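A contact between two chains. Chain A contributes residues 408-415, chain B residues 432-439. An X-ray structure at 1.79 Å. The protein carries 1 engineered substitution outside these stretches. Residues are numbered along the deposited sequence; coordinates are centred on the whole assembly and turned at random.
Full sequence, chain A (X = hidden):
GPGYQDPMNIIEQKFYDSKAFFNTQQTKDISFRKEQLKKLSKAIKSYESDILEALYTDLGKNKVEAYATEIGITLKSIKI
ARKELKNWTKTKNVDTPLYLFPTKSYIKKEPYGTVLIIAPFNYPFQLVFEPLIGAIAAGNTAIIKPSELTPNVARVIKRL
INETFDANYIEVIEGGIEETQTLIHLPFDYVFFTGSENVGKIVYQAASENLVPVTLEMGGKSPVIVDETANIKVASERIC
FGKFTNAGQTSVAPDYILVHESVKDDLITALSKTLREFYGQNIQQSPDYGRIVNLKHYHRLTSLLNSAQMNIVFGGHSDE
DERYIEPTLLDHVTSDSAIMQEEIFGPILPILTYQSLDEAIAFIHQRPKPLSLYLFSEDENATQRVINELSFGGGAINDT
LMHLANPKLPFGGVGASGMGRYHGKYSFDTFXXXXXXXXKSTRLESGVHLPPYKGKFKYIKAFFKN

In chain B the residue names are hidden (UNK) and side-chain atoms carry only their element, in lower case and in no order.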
# COMPACT_ATOMS: atom_id res chain seq x y z
N LYS A 408 -17.10 4.78 3.92
CA LYS A 408 -16.75 3.41 4.28
C LYS A 408 -16.27 2.60 3.09
O LYS A 408 -15.84 1.45 3.27
CB LYS A 408 -17.96 2.73 4.94
CG LYS A 408 -18.27 3.28 6.31
CD LYS A 408 -19.22 2.39 7.08
CE LYS A 408 -19.45 2.96 8.47
NZ LYS A 408 -20.72 2.48 9.08
N LEU A 409 -16.33 3.16 1.88
CA LEU A 409 -15.82 2.52 0.68
C LEU A 409 -14.47 3.11 0.33
O LEU A 409 -14.38 4.33 0.13
CB LEU A 409 -16.81 2.71 -0.48
CG LEU A 409 -18.12 1.92 -0.44
CD1 LEU A 409 -18.94 2.23 -1.67
CD2 LEU A 409 -17.86 0.42 -0.33
N PRO A 410 -13.40 2.32 0.23
CA PRO A 410 -12.13 2.89 -0.22
C PRO A 410 -12.24 3.41 -1.64
O PRO A 410 -12.93 2.84 -2.48
CB PRO A 410 -11.16 1.70 -0.13
CG PRO A 410 -12.04 0.50 -0.22
CD PRO A 410 -13.30 0.88 0.50
N PHE A 411 -11.57 4.53 -1.90
CA PHE A 411 -11.60 5.18 -3.20
C PHE A 411 -10.19 5.21 -3.76
O PHE A 411 -9.30 5.82 -3.17
CB PHE A 411 -12.17 6.60 -3.11
CG PHE A 411 -12.00 7.40 -4.37
CD1 PHE A 411 -12.35 6.86 -5.60
CD2 PHE A 411 -11.47 8.68 -4.33
CE1 PHE A 411 -12.19 7.59 -6.77
CE2 PHE A 411 -11.30 9.41 -5.50
CZ PHE A 411 -11.66 8.87 -6.71
N GLY A 412 -9.98 4.56 -4.90
CA GLY A 412 -8.67 4.51 -5.52
C GLY A 412 -8.73 3.72 -6.80
O GLY A 412 -9.73 3.07 -7.11
N GLY A 413 -7.63 3.77 -7.54
CA GLY A 413 -7.52 3.11 -8.82
C GLY A 413 -6.73 1.82 -8.76
O GLY A 413 -6.39 1.30 -7.70
N VAL A 414 -6.45 1.29 -9.95
CA VAL A 414 -5.67 0.07 -10.10
C VAL A 414 -5.01 0.13 -11.48
O VAL A 414 -5.59 0.64 -12.43
CB VAL A 414 -6.55 -1.19 -9.93
CG1 VAL A 414 -7.64 -1.25 -10.99
CG2 VAL A 414 -5.70 -2.46 -9.95
N GLY A 415 -3.78 -0.38 -11.56
CA GLY A 415 -3.05 -0.28 -12.81
C GLY A 415 -2.79 1.17 -13.16
O GLY A 415 -2.30 1.96 -12.34
N UNK B 432 -4.07 -8.23 -3.63
CA UNK B 432 -5.50 -8.03 -3.87
C UNK B 432 -5.77 -6.55 -4.08
O UNK B 432 -5.30 -5.72 -3.30
c UNK B 432 -7.79 -8.13 -2.82
c UNK B 432 -6.33 -8.56 -2.69
o UNK B 432 -6.25 -9.99 -2.65
N UNK B 433 -6.52 -6.22 -5.12
CA UNK B 433 -7.11 -4.90 -5.23
C UNK B 433 -8.52 -4.95 -4.66
O UNK B 433 -9.34 -5.78 -5.08
c UNK B 433 -7.99 -3.17 -6.83
c UNK B 433 -7.17 -4.41 -6.67
c UNK B 433 -9.60 -1.87 -7.60
c UNK B 433 -7.92 -1.98 -6.19
n UNK B 433 -9.05 -3.08 -7.70
n UNK B 433 -8.93 -1.19 -6.69
N UNK B 434 -8.80 -4.07 -3.71
CA UNK B 434 -10.13 -3.96 -3.13
C UNK B 434 -10.94 -2.98 -3.97
O UNK B 434 -10.58 -1.80 -4.07
c UNK B 434 -9.72 -4.38 0.69
o UNK B 434 -9.83 -3.19 1.06
o UNK B 434 -9.75 -5.34 1.49
c UNK B 434 -9.54 -4.66 -0.78
c UNK B 434 -10.05 -3.54 -1.67
N UNK B 435 -12.01 -3.46 -4.58
CA UNK B 435 -12.78 -2.71 -5.56
C UNK B 435 -14.14 -2.37 -4.97
O UNK B 435 -15.02 -3.23 -4.87
c UNK B 435 -12.91 -3.51 -6.86
c UNK B 435 -13.46 -3.55 -9.30
c UNK B 435 -13.59 -2.77 -7.99
n UNK B 435 -14.08 -5.65 -10.49
c UNK B 435 -14.38 -4.76 -9.34
N UNK B 436 -14.31 -1.11 -4.57
CA UNK B 436 -15.59 -0.65 -4.06
C UNK B 436 -16.60 -0.55 -5.19
O UNK B 436 -16.28 -0.11 -6.29
c UNK B 436 -15.44 0.71 -3.39
o UNK B 436 -14.57 0.65 -2.28
N UNK B 437 -17.84 -0.95 -4.91
CA UNK B 437 -18.90 -0.66 -5.85
C UNK B 437 -20.23 -0.59 -5.12
O UNK B 437 -20.41 -1.19 -4.05
c UNK B 437 -20.77 -3.40 -6.73
c UNK B 437 -21.21 -4.67 -6.41
o UNK B 437 -20.73 -6.89 -5.70
c UNK B 437 -19.43 -3.06 -6.64
c UNK B 437 -18.95 -5.32 -5.93
c UNK B 437 -18.96 -1.67 -7.01
c UNK B 437 -18.52 -4.04 -6.25
c UNK B 437 -20.29 -5.62 -6.02
N UNK B 438 -21.16 0.16 -5.70
CA UNK B 438 -22.49 0.33 -5.13
C UNK B 438 -23.52 -0.20 -6.11
O UNK B 438 -23.24 -0.43 -7.29
c UNK B 438 -21.87 2.28 -3.68
c UNK B 438 -22.68 2.68 -6.01
c UNK B 438 -23.27 4.06 -5.84
c UNK B 438 -22.79 1.80 -4.77
N UNK B 439 -24.73 -0.41 -5.59
CA UNK B 439 -25.90 -0.70 -6.39
C UNK B 439 -27.03 0.20 -5.91
O UNK B 439 -27.23 0.36 -4.70
c UNK B 439 -29.01 -3.10 -8.77
c UNK B 439 -30.05 -2.72 -6.65
c UNK B 439 -26.31 -2.18 -6.28
c UNK B 439 -27.66 -2.48 -6.88
c UNK B 439 -30.15 -3.06 -7.98
c UNK B 439 -27.78 -2.82 -8.22
c UNK B 439 -28.81 -2.45 -6.10
O HOH W 1 -12.37 1.14 -4.96

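Position 432 has three side-chain atoms: a carbon that carries one oxygen and one further carbon. That fork is threonine, Thr B432. It lies beyond the reach of the chain A stretch, and its hydroxyl is hydrogen-bonded elsewhere in the structure.

At position 433 one carbon leads to a five-membered ring of three carbons and two nitrogens. One face of the ring lies over Val A414 CB, and a ring nitrogen is 3.7 Å from Gly A413 O. The ring is the imidazole of histidine. The CA-to-CB bond of His B433 points toward the chain A stretch, and Val A414 CB sits 3.8 Å from the ring centroid and only 6° off the ring normal, a CH-pi contact. A planar ring suits a branched aliphatic neighbor because the two can pack closely. The nitrogen that Gly A413 O approaches obliquely is NE2.

Position 434 bears three carbons, the third carrying two oxygens, one of which lies 4.5 Å from Pro A410 CG. A carboxylate at the end of a two-carbon spacer means glutamate. The CA-to-CB bond of Glu B434 points sideways, and the contact, made through OE1, is loose.

Four carbons in a row ending in nitrogen mark position 435 as lysine. The side chain of Lys B435 starts away from the chain A stretch and makes no contact with it; its amine is hydrogen-bonded elsewhere in the structure.

Position 436 has one carbon and one oxygen, the oxygen 2.7 Å from Pro A410 O. This is serine. Ser B436 points toward the chain A stretch, and its OG donates a hydrogen bond to Pro A410 O. The short side chain places its hydroxyl within hydrogen-bonding distance of Pro A410 O where the backbones are close, the CA atoms of Ser B436 and Leu A409 being 5.7 Å apart.

At position 437 a carbon bears a six-carbon ring with one oxygen, so it is tyrosine. The CA-to-CB bond of Tyr B437 points away from the chain A stretch, and the residue adds little to this contact.

Position 438 carries four carbons, forked at the first, with one arm two carbons long; one carbon lies 3.6 Å from Leu A409 CD1. This is isoleucine. The carbon is CG2 of Ile B438, and the contact is apolar, suited to a branched hydrocarbon side chain against a leucine methyl.

Position 439, one carbon followed by a ring of six carbons, is phenylalanine. Phe B439 lies out of reach of residues 408-415.

The contact thus pairs a strand of chain B with an irregular segment of chain A. Pro A410 O accepts a hydrogen bond from Ser B436 OG and another from water 1, which in turn accepts one from Ser B436 N at 3.0 Å from its oxygen. The Leu A409–Ile B438 and Val A414–His B433 packing completes the join.

Chain B (432-439) THEKSYIF
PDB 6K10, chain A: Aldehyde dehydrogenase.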